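Local coordinates for protein orotidine 5'-phosphate decarboxylase (Sulfolobus solfataricus, PDB 4DBD) that probably catalyses the decarboxylation of orotidine 5'-monophosphate to UMP, the last step of de novo UMP synthesis, at residues Val6-Lys12 / Ser189-Ala193; Glu21-Leu26 / Pro196-Arg201; Tyr27-Leu33 / Glu54-Phe60; Gly167-Tyr173 / Ile186-Ile190; Ser172-Cys178 / Ile206-Val211. All coordinates share one frame; numbering follows the deposited sequence. Where two conformers were deposited one is given.

From the N terminus, interaction 1 comes first: strand 6-10 meets helix 188-191, closing a loop that takes in nearly the whole barrel. Interaction 2 starts later, at the end of helix 16-22, and finishes later, on helix 196-210, so the two cross. Interaction 3 pairs neighbouring barrel strands 28-32 and 55-62 and sits within the spans of both. Interaction 4 joins the loop after strand 160-163 to residues 186-190, ending on the same short helix as interaction 1 and lying within the span of interaction 2. Interaction 5 starts on that loop's last residues and runs to the end of helix 196-210, crossing interactions 1, 2 and 4.

Interaction 1 of 5, residues Val6-Lys12 / Ser189-Ala193; sequences VILAMDK and SIYNA
Tyr-191 OH is held by the hydroxyl of Tyr-67 of the second subunit and by a water 2.8 Å from OH, in the plane of the ring, that also reaches across to OD2 of Asp-11, a predicted substrate-binding residue, at a distance too short to be read without caution. The ring lies tight against the turn that ends strand 6-10. Its CG stands between the backbone N and the carbonyl carbon (chi1 67°), which turns the ring toward that turn. Ala-9 O comes in at the edge, 3.1 Å from Tyr-191 CE2, while Lys-12 N sits 4.1 Å above the plane, over the centre of one face. That nitrogen is buried here and has no hydrogen-bond partner in the model. The extended Lys-12 side chain runs across the ring at about a right angle, with CD 3.5 Å from Tyr-191 CE1, and ends in a hydrogen bond from Lys-12 NZ to Asn-192 OD1 (3.1 Å), slightly tilted from the amide plane. Nearer the start of the strand the contact is apolar: Leu-8 CD1 meets Ile-190 CG2 at 3.9 Å, and Val-6 CG1 meets Ile-190 CD1. This joins the first strand of the TIM barrel to the short helix 188-191 that follows its last strand, 183-186, with Met-22 of helix 16-22 and Ile-203 of helix 196-210 packing on Ile-190.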
# COMPACT_ATOMS: atom_id res chain seq x y z
N VAL A 6 12.47 17.78 -10.74
CA VAL A 6 12.33 17.21 -9.40
C VAL A 6 10.88 17.07 -8.94
O VAL A 6 10.08 17.99 -9.07
CB VAL A 6 13.09 18.02 -8.34
CG1 VAL A 6 12.77 17.50 -6.95
CG2 VAL A 6 14.59 17.99 -8.60
N ILE A 7 10.56 15.89 -8.41
CA ILE A 7 9.28 15.70 -7.73
C ILE A 7 9.58 15.57 -6.24
O ILE A 7 10.31 14.66 -5.83
CB ILE A 7 8.55 14.42 -8.23
CG1 ILE A 7 8.09 14.58 -9.68
CG2 ILE A 7 7.36 14.11 -7.32
CD1 ILE A 7 7.68 13.29 -10.34
N LEU A 8 9.05 16.49 -5.44
CA LEU A 8 9.28 16.44 -4.00
C LEU A 8 8.51 15.30 -3.37
O LEU A 8 7.29 15.22 -3.50
CB LEU A 8 8.88 17.76 -3.32
CG LEU A 8 8.94 17.77 -1.79
CD1 LEU A 8 10.38 17.52 -1.31
CD2 LEU A 8 8.40 19.07 -1.20
N ALA A 9 9.21 14.42 -2.66
CA ALA A 9 8.53 13.38 -1.90
C ALA A 9 8.24 13.94 -0.53
O ALA A 9 9.11 13.92 0.35
CB ALA A 9 9.37 12.11 -1.81
N MET A 10 7.04 14.49 -0.36
CA MET A 10 6.71 15.10 0.91
C MET A 10 6.20 14.06 1.89
O MET A 10 5.00 13.85 2.02
CB MET A 10 5.71 16.25 0.74
CG MET A 10 5.54 17.06 2.01
SD MET A 10 4.97 18.74 1.68
CE MET A 10 3.37 18.39 0.96
N ASP A 11 7.14 13.41 2.57
CA ASP A 11 6.83 12.39 3.56
C ASP A 11 6.98 12.95 4.97
O ASP A 11 6.74 12.26 5.96
CB ASP A 11 7.75 11.18 3.35
CG ASP A 11 7.52 10.50 2.02
OD1 ASP A 11 6.34 10.26 1.67
OD2 ASP A 11 8.52 10.21 1.32
N LYS A 12 7.41 14.21 5.05
CA LYS A 12 7.33 15.00 6.27
C LYS A 12 6.73 16.35 5.91
O LYS A 12 6.96 16.84 4.80
CB LYS A 12 8.72 15.22 6.88
CG LYS A 12 9.23 14.09 7.76
CD LYS A 12 10.54 14.52 8.38
CE LYS A 12 11.07 13.52 9.39
NZ LYS A 12 12.39 13.98 9.91
N SER A 189 16.63 14.44 1.17
CA SER A 189 17.64 15.39 0.71
C SER A 189 17.13 16.83 0.77
O SER A 189 17.89 17.77 0.97
CB SER A 189 18.09 15.04 -0.71
OG SER A 189 18.84 13.84 -0.72
N ILE A 190 15.82 17.01 0.59
CA ILE A 190 15.23 18.34 0.63
C ILE A 190 14.55 18.64 1.96
O ILE A 190 14.90 19.62 2.64
CB ILE A 190 14.20 18.52 -0.52
CG1 ILE A 190 14.93 18.50 -1.88
CG2 ILE A 190 13.36 19.78 -0.31
CD1 ILE A 190 14.07 18.12 -3.06
N TYR A 191 13.60 17.80 2.37
CA TYR A 191 12.78 18.15 3.53
C TYR A 191 13.49 18.04 4.88
O TYR A 191 13.01 18.60 5.87
CB TYR A 191 11.40 17.46 3.51
CG TYR A 191 11.38 15.95 3.68
CD1 TYR A 191 11.71 15.37 4.90
CD2 TYR A 191 10.99 15.11 2.64
CE1 TYR A 191 11.68 13.99 5.07
CE2 TYR A 191 10.95 13.71 2.80
CZ TYR A 191 11.29 13.17 4.03
OH TYR A 191 11.26 11.80 4.23
N ASN A 192 14.62 17.33 4.91
CA ASN A 192 15.45 17.25 6.11
C ASN A 192 16.68 18.17 6.05
O ASN A 192 17.55 18.13 6.92
CB ASN A 192 15.91 15.81 6.39
CG ASN A 192 14.86 14.98 7.12
OD1 ASN A 192 13.89 15.51 7.66
ND2 ASN A 192 15.08 13.67 7.16
N ALA A 193 16.76 18.99 5.00
CA ALA A 193 17.88 19.93 4.88
C ALA A 193 17.66 21.13 5.80
O ALA A 193 16.53 21.43 6.18
CB ALA A 193 18.06 20.38 3.44
O HOH W 1 10.96 10.40 1.85
O HOH W 2 13.94 11.30 8.34

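Interaction 2 of 5, residues Glu21-Leu26 / Pro196-Arg201; sequences EMENEL and PLTALR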
# COMPACT_ATOMS: atom_id res chain seq x y z
N GLU A 21 7.31 28.76 -2.82
CA GLU A 21 8.55 29.07 -3.53
C GLU A 21 8.98 27.91 -4.40
O GLU A 21 9.46 28.10 -5.52
CB GLU A 21 9.67 29.40 -2.55
CG GLU A 21 9.60 30.81 -1.96
CD GLU A 21 9.50 31.89 -3.03
OE1 GLU A 21 10.47 32.09 -3.79
OE2 GLU A 21 8.43 32.54 -3.11
N MET A 22 8.81 26.70 -3.88
CA MET A 22 9.18 25.50 -4.61
C MET A 22 8.30 25.29 -5.82
O MET A 22 8.73 24.72 -6.82
CB MET A 22 9.11 24.28 -3.69
CG MET A 22 10.00 24.36 -2.47
SD MET A 22 10.03 22.76 -1.63
CE MET A 22 11.57 22.87 -0.73
N GLU A 23 7.06 25.77 -5.74
CA GLU A 23 6.05 25.48 -6.76
C GLU A 23 6.56 25.64 -8.20
O GLU A 23 6.30 24.79 -9.06
CB GLU A 23 4.78 26.31 -6.53
CG GLU A 23 4.65 27.55 -7.40
CD GLU A 23 3.43 28.38 -7.05
OE1 GLU A 23 3.35 29.55 -7.48
OE2 GLU A 23 2.55 27.86 -6.33
N ASN A 24 7.30 26.72 -8.46
CA ASN A 24 7.79 26.98 -9.81
C ASN A 24 9.19 26.43 -10.03
O ASN A 24 9.84 26.72 -11.04
CB ASN A 24 7.74 28.47 -10.13
CG ASN A 24 8.66 29.28 -9.25
OD1 ASN A 24 8.99 28.88 -8.14
ND2 ASN A 24 9.10 30.43 -9.75
N GLU A 25 9.66 25.64 -9.06
CA GLU A 25 10.96 24.98 -9.17
C GLU A 25 10.84 23.50 -8.84
O GLU A 25 11.82 22.85 -8.44
CB GLU A 25 11.98 25.67 -8.28
CG GLU A 25 12.35 27.02 -8.82
CD GLU A 25 12.93 27.92 -7.76
OE1 GLU A 25 14.15 27.84 -7.53
OE2 GLU A 25 12.16 28.71 -7.17
N LEU A 26 9.63 22.98 -9.01
CA LEU A 26 9.36 21.55 -8.94
C LEU A 26 8.52 21.21 -10.15
O LEU A 26 7.78 22.06 -10.64
CB LEU A 26 8.54 21.21 -7.69
CG LEU A 26 9.23 21.24 -6.33
CD1 LEU A 26 8.22 21.01 -5.22
CD2 LEU A 26 10.32 20.19 -6.29
N PRO A 196 15.36 23.78 3.14
CA PRO A 196 14.80 22.96 2.06
C PRO A 196 14.77 23.68 0.71
O PRO A 196 14.99 23.04 -0.31
CB PRO A 196 13.37 22.68 2.53
CG PRO A 196 13.45 22.73 4.01
CD PRO A 196 14.46 23.82 4.31
N LEU A 197 14.46 24.98 0.70
CA LEU A 197 14.46 25.70 -0.57
C LEU A 197 15.87 25.79 -1.15
O LEU A 197 16.07 25.62 -2.35
CB LEU A 197 13.86 27.10 -0.42
CG LEU A 197 13.83 27.96 -1.69
CD1 LEU A 197 13.30 27.21 -2.92
CD2 LEU A 197 13.02 29.24 -1.43
N THR A 198 16.84 26.08 -0.30
CA THR A 198 18.23 26.16 -0.76
C THR A 198 18.70 24.84 -1.34
O THR A 198 19.34 24.80 -2.39
CB THR A 198 19.18 26.62 0.36
OG1 THR A 198 18.73 27.87 0.88
CG2 THR A 198 20.59 26.77 -0.17
N ALA A 199 18.40 23.74 -0.65
CA ALA A 199 18.78 22.42 -1.14
C ALA A 199 18.09 22.09 -2.46
O ALA A 199 18.73 21.61 -3.40
CB ALA A 199 18.50 21.36 -0.10
N LEU A 200 16.79 22.37 -2.57
CA LEU A 200 16.14 22.18 -3.86
C LEU A 200 16.83 22.99 -4.96
O LEU A 200 17.05 22.49 -6.05
CB LEU A 200 14.64 22.52 -3.78
CG LEU A 200 13.90 22.57 -5.13
CD1 LEU A 200 13.95 21.24 -5.90
CD2 LEU A 200 12.44 23.02 -4.92
N ARG A 201 17.19 24.24 -4.68
CA ARG A 201 17.84 25.05 -5.72
C ARG A 201 19.21 24.47 -6.12
O ARG A 201 19.56 24.42 -7.30
CB ARG A 201 17.94 26.52 -5.29
CG ARG A 201 16.57 27.15 -5.02
CD ARG A 201 16.56 28.68 -4.93
NE ARG A 201 15.27 29.19 -5.42
CZ ARG A 201 14.58 30.20 -4.88
NH1 ARG A 201 15.03 30.86 -3.82
NH2 ARG A 201 13.42 30.55 -5.43
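Arg-201 takes hold of Glu-25 side-on, one nitrogen to each carboxylate oxygen. Arg-201 NE reaches Glu-25 OE1 at 2.7 Å, almost straight. Arg-201 NH2 reaches Glu-25 OE2 at 2.8 Å. Both oxygens use their syn lone pairs; the two flat groups lie 18° from coplanar, and Leu-197 CD1 covers one guanidinium face. Glu-21 OE1 adds a long salt bridge, 3.7 Å from Arg-201 NH2, from a carboxylate turned steeply against the guanidinium. Exchanging Arg-201 for a glutamine would probably leave both carboxylates, Glu-25 above all, without their positive partner. Beneath this salt-bridge network the packing is apolar. Leu-200 CD2 touches Met-22 CG at 3.7 Å and also Leu-26 CD2, while Leu-197 CD2 lies 3.5 Å from Glu-21 CB. The extended side chain of Met-22 pushes its methyl CE to 3.4 Å from Pro-196 O, at the start of the helix. Further out, Ser-4 and Asn-204 hydrogen-bond to Glu-25 O. The contact joins the end of helix 16-22 and its following loop to the first turns of helix 196-210 on the outside of the TIM barrel, over Val-6 and Leu-8 of strand 6-10, with Ile-190 of helix 188-191 packed alongside.

Interaction 3 of 5, residues Tyr27-Leu33 / Glu54-Phe60; sequences YGIKVGL and EEIIVDF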
# COMPACT_ATOMS: atom_id res chain seq x y z
N TYR A 27 8.63 19.98 -10.64
CA TYR A 27 7.65 19.50 -11.59
C TYR A 27 6.38 19.07 -10.85
O TYR A 27 5.26 19.31 -11.31
CB TYR A 27 8.18 18.33 -12.40
CG TYR A 27 7.09 17.65 -13.18
CD1 TYR A 27 6.64 18.18 -14.38
CD2 TYR A 27 6.49 16.49 -12.71
CE1 TYR A 27 5.64 17.56 -15.10
CE2 TYR A 27 5.48 15.87 -13.42
CZ TYR A 27 5.06 16.41 -14.62
OH TYR A 27 4.07 15.80 -15.34
N GLY A 28 6.57 18.43 -9.70
CA GLY A 28 5.46 17.89 -8.95
C GLY A 28 5.80 17.67 -7.49
O GLY A 28 6.94 17.86 -7.05
N ILE A 29 4.78 17.26 -6.75
CA ILE A 29 4.92 16.93 -5.34
C ILE A 29 4.25 15.59 -5.15
O ILE A 29 3.12 15.38 -5.62
CB ILE A 29 4.21 17.97 -4.47
CG1 ILE A 29 4.92 19.31 -4.58
CG2 ILE A 29 4.12 17.48 -3.04
CD1 ILE A 29 4.12 20.47 -4.02
N LYS A 30 4.94 14.67 -4.49
CA LYS A 30 4.42 13.33 -4.25
C LYS A 30 4.06 13.18 -2.77
O LYS A 30 4.93 13.25 -1.90
CB LYS A 30 5.44 12.26 -4.67
CG LYS A 30 4.92 10.82 -4.59
CD LYS A 30 5.96 9.80 -5.04
CE LYS A 30 7.04 9.55 -4.00
NZ LYS A 30 6.54 8.78 -2.82
N VAL A 31 2.77 13.00 -2.52
CA VAL A 31 2.23 12.94 -1.17
C VAL A 31 2.09 11.50 -0.71
O VAL A 31 1.45 10.70 -1.39
CB VAL A 31 0.83 13.59 -1.13
CG1 VAL A 31 0.25 13.52 0.26
CG2 VAL A 31 0.90 15.04 -1.63
N GLY A 32 2.66 11.16 0.44
CA GLY A 32 2.64 9.79 0.93
C GLY A 32 1.78 9.56 2.15
O GLY A 32 1.19 10.49 2.70
N LEU A 33 1.70 8.30 2.59
CA LEU A 33 0.98 7.97 3.81
C LEU A 33 1.59 8.60 5.06
O LEU A 33 0.86 9.00 5.98
CB LEU A 33 0.87 6.46 3.99
CG LEU A 33 -0.43 5.84 3.47
CD1 LEU A 33 -0.28 4.33 3.30
CD2 LEU A 33 -1.59 6.19 4.41
N GLU A 54 2.86 21.08 -11.86
CA GLU A 54 2.26 20.29 -12.92
C GLU A 54 1.50 19.10 -12.33
O GLU A 54 0.39 18.81 -12.76
CB GLU A 54 3.33 19.81 -13.91
CG GLU A 54 4.16 20.93 -14.53
CD GLU A 54 3.37 21.75 -15.53
OE1 GLU A 54 2.66 21.15 -16.37
OE2 GLU A 54 3.44 23.00 -15.47
N GLU A 55 2.10 18.42 -11.36
CA GLU A 55 1.50 17.20 -10.83
C GLU A 55 1.49 17.09 -9.31
O GLU A 55 2.52 17.25 -8.64
CB GLU A 55 2.16 15.94 -11.45
CG GLU A 55 1.56 15.51 -12.78
CD GLU A 55 1.75 14.02 -13.07
OE1 GLU A 55 2.24 13.69 -14.18
OE2 GLU A 55 1.40 13.19 -12.21
N ILE A 56 0.31 16.82 -8.78
CA ILE A 56 0.18 16.37 -7.41
C ILE A 56 -0.08 14.87 -7.47
O ILE A 56 -1.13 14.42 -7.97
CB ILE A 56 -0.91 17.14 -6.64
CG1 ILE A 56 -0.52 18.62 -6.55
CG2 ILE A 56 -1.12 16.56 -5.26
CD1 ILE A 56 -1.57 19.48 -5.92
N ILE A 57 0.91 14.11 -7.03
CA ILE A 57 0.84 12.66 -7.09
C ILE A 57 0.62 12.10 -5.70
O ILE A 57 1.33 12.45 -4.76
CB ILE A 57 2.14 12.05 -7.66
CG1 ILE A 57 2.47 12.69 -9.01
CG2 ILE A 57 2.02 10.53 -7.78
CD1 ILE A 57 3.83 12.25 -9.56
N VAL A 58 -0.38 11.24 -5.55
CA VAL A 58 -0.58 10.56 -4.29
C VAL A 58 0.06 9.18 -4.42
O VAL A 58 -0.23 8.45 -5.37
CB VAL A 58 -2.07 10.45 -3.91
CG1 VAL A 58 -2.24 9.39 -2.83
CG2 VAL A 58 -2.60 11.80 -3.43
N ASP A 59 0.96 8.87 -3.49
CA ASP A 59 1.66 7.59 -3.49
C ASP A 59 1.37 6.84 -2.19
O ASP A 59 2.06 7.01 -1.19
CB ASP A 59 3.18 7.78 -3.70
CG ASP A 59 3.91 6.48 -3.75
OD1 ASP A 59 3.22 5.44 -3.87
OD2 ASP A 59 5.16 6.48 -3.68
N PHE A 60 0.32 6.02 -2.22
CA PHE A 60 0.04 5.09 -1.15
C PHE A 60 0.43 3.68 -1.60
O PHE A 60 -0.03 2.69 -1.01
CB PHE A 60 -1.45 5.11 -0.79
CG PHE A 60 -1.90 6.38 -0.12
CD1 PHE A 60 -1.02 7.43 0.12
CD2 PHE A 60 -3.22 6.52 0.28
CE1 PHE A 60 -1.45 8.58 0.75
CE2 PHE A 60 -3.65 7.68 0.90
CZ PHE A 60 -2.76 8.71 1.14
O HOH W 3 3.33 6.36 1.26
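Tyr-27 and Glu-54 meet just ahead of strands 28-32 and 55-62, neighbours in the parallel TIM barrel joined through helices 33-39 and 41-48 in a beta-alpha-beta crossover. Glu-54 CB lies over one face of the Tyr-27 ring, 3.4 Å from CE1, the side chains crossing at about a right angle. One residue on, Glu-55 OE1 accepts a hydrogen bond from Tyr-27 OH at 3.0 Å, met on its anti side and in the plane of the ring; Lys-137, Tyr-109 and Ser-81 also hold this carboxylate. From there the strands run as a parallel ladder, in which Ile-57 N to Ile-29 O is nearly straight (171°). Gly-28, in the first bridge, fits where a beta carbon would collide with Glu-55 O. Ile-29, Val-31, Ile-56 and Val-58 face the surrounding helices and loops, whereas Lys-30, Ile-57 and Asp-59 point into the barrel. At the C-terminal end the Phe-60 ring is sandwiched: Val-58 CG1 sits over one face, and Leu-33 CG over the opposite one in a CH-pi contact, 3.9 Å from the ring centroid. Lys-30 and Asp-59, predicted as substrate-binding and active-site residues, meet obliquely. The lysine chain bends at chi3 (77°) and chi4 to bring Lys-30 NZ 2.8 Å from Asp-59 OD2, on the anti lone pair of that oxygen, which also forms a salt bridge with Lys-61 NZ.

Interaction 4 of 5, residues Gly167-Tyr173 / Ile186-Ile190; sequences GSQGGSY and IGRSI. With SO4 (sulfate ion), chain B.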
# COMPACT_ATOMS: atom_id res chain seq x y z
N GLY A 167 19.63 10.77 -3.63
CA GLY A 167 20.09 11.36 -2.39
C GLY A 167 20.44 10.36 -1.29
O GLY A 167 21.52 9.78 -1.29
N SER A 168 19.51 10.17 -0.36
CA SER A 168 19.74 9.33 0.82
C SER A 168 19.91 7.85 0.46
O SER A 168 20.79 7.17 0.98
CB SER A 168 18.61 9.51 1.84
OG SER A 168 18.81 8.70 2.99
N GLN A 169 19.05 7.34 -0.42
CA GLN A 169 19.07 5.93 -0.78
C GLN A 169 20.23 5.57 -1.71
O GLN A 169 20.41 4.39 -2.04
CB GLN A 169 17.75 5.50 -1.43
CG GLN A 169 16.55 5.58 -0.51
CD GLN A 169 15.27 5.16 -1.20
OE1 GLN A 169 15.13 4.01 -1.64
NE2 GLN A 169 14.32 6.09 -1.32
N GLY A 170 21.00 6.58 -2.12
CA GLY A 170 22.18 6.36 -2.94
C GLY A 170 22.25 7.13 -4.25
O GLY A 170 23.33 7.52 -4.70
N GLY A 171 21.10 7.34 -4.88
CA GLY A 171 21.07 8.02 -6.17
C GLY A 171 21.77 9.37 -6.17
O GLY A 171 21.39 10.29 -5.41
N SER A 172 22.81 9.49 -7.01
CA SER A 172 23.51 10.76 -7.23
C SER A 172 22.69 11.66 -8.14
O SER A 172 22.34 11.25 -9.25
CB SER A 172 24.88 10.50 -7.85
OG SER A 172 25.55 11.72 -8.13
N TYR A 173 22.38 12.87 -7.69
CA TYR A 173 21.38 13.71 -8.37
C TYR A 173 21.64 13.89 -9.85
O TYR A 173 22.72 14.33 -10.26
CB TYR A 173 21.27 15.09 -7.70
CG TYR A 173 21.20 14.99 -6.21
CD1 TYR A 173 20.07 14.50 -5.57
CD2 TYR A 173 22.28 15.36 -5.43
CE1 TYR A 173 20.01 14.40 -4.20
CE2 TYR A 173 22.24 15.27 -4.05
CZ TYR A 173 21.11 14.79 -3.44
OH TYR A 173 21.06 14.70 -2.07
N ILE A 186 12.66 13.07 -4.97
CA ILE A 186 13.61 13.38 -3.93
C ILE A 186 12.88 13.79 -2.66
O ILE A 186 12.00 14.67 -2.68
CB ILE A 186 14.57 14.50 -4.39
CG1 ILE A 186 15.18 14.11 -5.74
CG2 ILE A 186 15.66 14.75 -3.35
CD1 ILE A 186 16.03 15.18 -6.38
N GLY A 187 13.21 13.12 -1.56
CA GLY A 187 12.55 13.35 -0.30
C GLY A 187 13.48 13.96 0.72
O GLY A 187 13.64 15.18 0.77
N ARG A 188 14.13 13.11 1.52
CA ARG A 188 14.93 13.56 2.66
C ARG A 188 15.99 14.60 2.32
O ARG A 188 16.23 15.52 3.10
CB ARG A 188 15.58 12.36 3.36
CG ARG A 188 14.64 11.62 4.31
CD ARG A 188 15.22 10.29 4.73
NE ARG A 188 15.03 9.29 3.68
CZ ARG A 188 15.37 8.01 3.82
NH1 ARG A 188 15.91 7.60 4.96
NH2 ARG A 188 15.16 7.15 2.82
N SER A 189 16.63 14.44 1.17
CA SER A 189 17.64 15.39 0.71
C SER A 189 17.13 16.83 0.77
O SER A 189 17.89 17.77 0.97
CB SER A 189 18.09 15.04 -0.71
OG SER A 189 18.84 13.84 -0.72
N ILE A 190 15.82 17.01 0.59
CA ILE A 190 15.23 18.34 0.63
C ILE A 190 14.55 18.64 1.96
O ILE A 190 14.90 19.62 2.64
CB ILE A 190 14.20 18.52 -0.52
CG1 ILE A 190 14.93 18.50 -1.88
CG2 ILE A 190 13.36 19.78 -0.31
CD1 ILE A 190 14.07 18.12 -3.06
S SO4 B . 13.81 9.71 0.09
O1 SO4 B . 12.46 9.29 -0.33
O2 SO4 B . 13.74 10.35 1.39
O3 SO4 B . 14.68 8.54 0.18
O4 SO4 B . 14.34 10.64 -0.90
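Tyr-173 and Ser-189 are the polar link in a surface contact between the loop that follows strand 160-163 and the start of helix 188-191, with a sulfate ion bound between the two segments. Their hydroxyls lie 2.7 Å apart, Tyr-173 OH to Ser-189 OG, in a hydrogen bond at the edge of the ring. Gly-167 slips in beside them, its CA 3.2 Å from Ser-189 OG; a side chain there would run into that oxygen, and the backbone angles call for glycine anyway. Arg-188 does most of the work on the anion. Bent at chi3 (-79°), it turns Arg-188 NE onto sulfate O2 at 2.8 Å, nearly straight, and Arg-188 NH2 onto sulfate O3 at 3.0 Å. Its own backbone N also binds O2, and Gly-187 N, at the helix N-cap, reaches sulfate O4 at 2.8 Å. From the loop, Gln-169 NE2 binds sulfate O3 at 2.9 Å. Tyr-67 of the second subunit makes a cation-pi contact with the guanidinium. Losing NE and NH2 to a leucine at Arg-188 is likely to cost the anion two of its bonds and the positive charge of this side chain. Loop and helix N terminus together form the phosphate-binding motif common in TIM barrels; Gln-169, Gly-187 and Arg-188 are predicted to bind substrate, and the position of the sulfate, likely from the crystallisation liquor, is consistent with the site of the substrate's phosphate.

Interaction 5 of 5, residues Ser172-Cys178 / Ile206-Val211; sequences SYGDAVC and IIEDKV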
# COMPACT_ATOMS: atom_id res chain seq x y z
N SER A 172 22.81 9.49 -7.01
CA SER A 172 23.51 10.76 -7.23
C SER A 172 22.69 11.66 -8.14
O SER A 172 22.34 11.25 -9.25
CB SER A 172 24.88 10.50 -7.85
OG SER A 172 25.55 11.72 -8.13
N TYR A 173 22.38 12.87 -7.69
CA TYR A 173 21.38 13.71 -8.37
C TYR A 173 21.64 13.89 -9.85
O TYR A 173 22.72 14.33 -10.26
CB TYR A 173 21.27 15.09 -7.70
CG TYR A 173 21.20 14.99 -6.21
CD1 TYR A 173 20.07 14.50 -5.57
CD2 TYR A 173 22.28 15.36 -5.43
CE1 TYR A 173 20.01 14.40 -4.20
CE2 TYR A 173 22.24 15.27 -4.05
CZ TYR A 173 21.11 14.79 -3.44
OH TYR A 173 21.06 14.70 -2.07
N GLY A 174 20.63 13.56 -10.65
CA GLY A 174 20.68 13.74 -12.09
C GLY A 174 21.03 12.47 -12.84
O GLY A 174 20.86 12.40 -14.06
N ASP A 175 21.52 11.46 -12.12
CA ASP A 175 21.94 10.22 -12.77
C ASP A 175 20.77 9.45 -13.36
O ASP A 175 20.92 8.75 -14.36
CB ASP A 175 22.70 9.29 -11.81
CG ASP A 175 24.13 9.76 -11.54
OD1 ASP A 175 24.56 10.79 -12.11
OD2 ASP A 175 24.81 9.08 -10.76
N ALA A 176 19.61 9.56 -12.71
CA ALA A 176 18.43 8.85 -13.19
C ALA A 176 17.91 9.52 -14.46
O ALA A 176 17.63 8.85 -15.45
CB ALA A 176 17.36 8.80 -12.12
N VAL A 177 17.78 10.84 -14.42
CA VAL A 177 17.42 11.57 -15.62
C VAL A 177 18.39 11.25 -16.77
O VAL A 177 17.96 10.97 -17.88
CB VAL A 177 17.35 13.08 -15.38
CG1 VAL A 177 17.05 13.81 -16.69
CG2 VAL A 177 16.26 13.38 -14.35
N CYS A 178 19.70 11.26 -16.50
CA CYS A 178 20.65 10.97 -17.57
C CYS A 178 20.49 9.55 -18.11
O CYS A 178 20.68 9.31 -19.30
CB CYS A 178 22.09 11.27 -17.14
SG CYS A 178 22.44 13.04 -16.96
N ILE A 206 22.53 21.12 -9.91
CA ILE A 206 23.27 19.89 -10.19
C ILE A 206 22.65 19.13 -11.35
O ILE A 206 23.35 18.63 -12.25
CB ILE A 206 23.32 18.98 -8.95
CG1 ILE A 206 24.21 19.59 -7.87
CG2 ILE A 206 23.84 17.59 -9.33
CD1 ILE A 206 24.03 18.97 -6.49
N ILE A 207 21.33 19.03 -11.34
CA ILE A 207 20.65 18.26 -12.36
C ILE A 207 20.73 18.91 -13.74
O ILE A 207 21.01 18.22 -14.72
CB ILE A 207 19.18 18.00 -11.96
CG1 ILE A 207 19.13 17.06 -10.76
CG2 ILE A 207 18.40 17.41 -13.14
CD1 ILE A 207 17.75 16.79 -10.22
N GLU A 208 20.52 20.22 -13.81
CA GLU A 208 20.55 20.90 -15.10
C GLU A 208 21.96 20.95 -15.69
O GLU A 208 22.13 21.14 -16.90
CB GLU A 208 19.93 22.30 -15.02
CG GLU A 208 20.62 23.27 -14.07
CD GLU A 208 20.48 24.73 -14.51
OE1 GLU A 208 19.79 24.99 -15.52
OE2 GLU A 208 21.06 25.61 -13.84
N ASP A 209 22.97 20.78 -14.84
CA ASP A 209 24.35 20.64 -15.31
C ASP A 209 24.57 19.25 -15.91
O ASP A 209 25.07 19.12 -17.04
CB ASP A 209 25.35 20.87 -14.18
CG ASP A 209 25.45 22.34 -13.76
OD1 ASP A 209 25.04 23.22 -14.55
OD2 ASP A 209 25.96 22.61 -12.65
N LYS A 210 24.21 18.22 -15.16
CA LYS A 210 24.30 16.83 -15.61
C LYS A 210 23.51 16.58 -16.89
O LYS A 210 24.04 16.06 -17.87
CB LYS A 210 23.81 15.88 -14.52
CG LYS A 210 24.80 15.62 -13.40
CD LYS A 210 24.71 14.16 -12.95
CE LYS A 210 25.50 13.93 -11.67
NZ LYS A 210 25.11 14.88 -10.57
N VAL A 211 22.23 16.95 -16.86
CA VAL A 211 21.36 16.83 -18.03
C VAL A 211 22.08 17.37 -19.27
O VAL A 211 21.89 16.87 -20.38
CB VAL A 211 20.04 17.60 -17.84
CG1 VAL A 211 19.47 18.05 -19.17
CG2 VAL A 211 19.03 16.76 -17.07
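Residues 172-175 make a type II beta turn whose Gly-174, at the N-cap of helix 175-179, brings its CA to 4.5 Å from Ile-207 CA. Its backbone angles (phi 98°, psi -14°) would jam a beta carbon against the carbonyl O of Tyr-173, and such a carbon would also press on Lys-210 CD. Ile-207 CG1 lies against the turn, 3.8 Å from Gly-174 N, while Ile-206 CG2 packs on Tyr-173 CB at 3.9 Å. Lys-210 reaches back over the turn: with its last torsion bent (chi4 53°), NZ donates to Tyr-173 O, though the modelled 2.5 Å between Lys-210 NZ and that oxygen is too short to take at face value. Asp-175 OD1 flanks the same chain, 3.3 Å from Lys-210 CE, but stays beyond salt-bridge range of NZ. One helical turn on, Val-177 CG1 meets Val-211 CG2 at 3.6 Å, and Cys-178 SG rests near Lys-210 O; the disulfide known for Cys-178 and Cys-214 is not present here. Glu-184 receives hydrogen bonds from Gly-174 N and Val-177 N, tying the start of helix 175-179, set between helices 146-155 and 196-210, to strand 183-186.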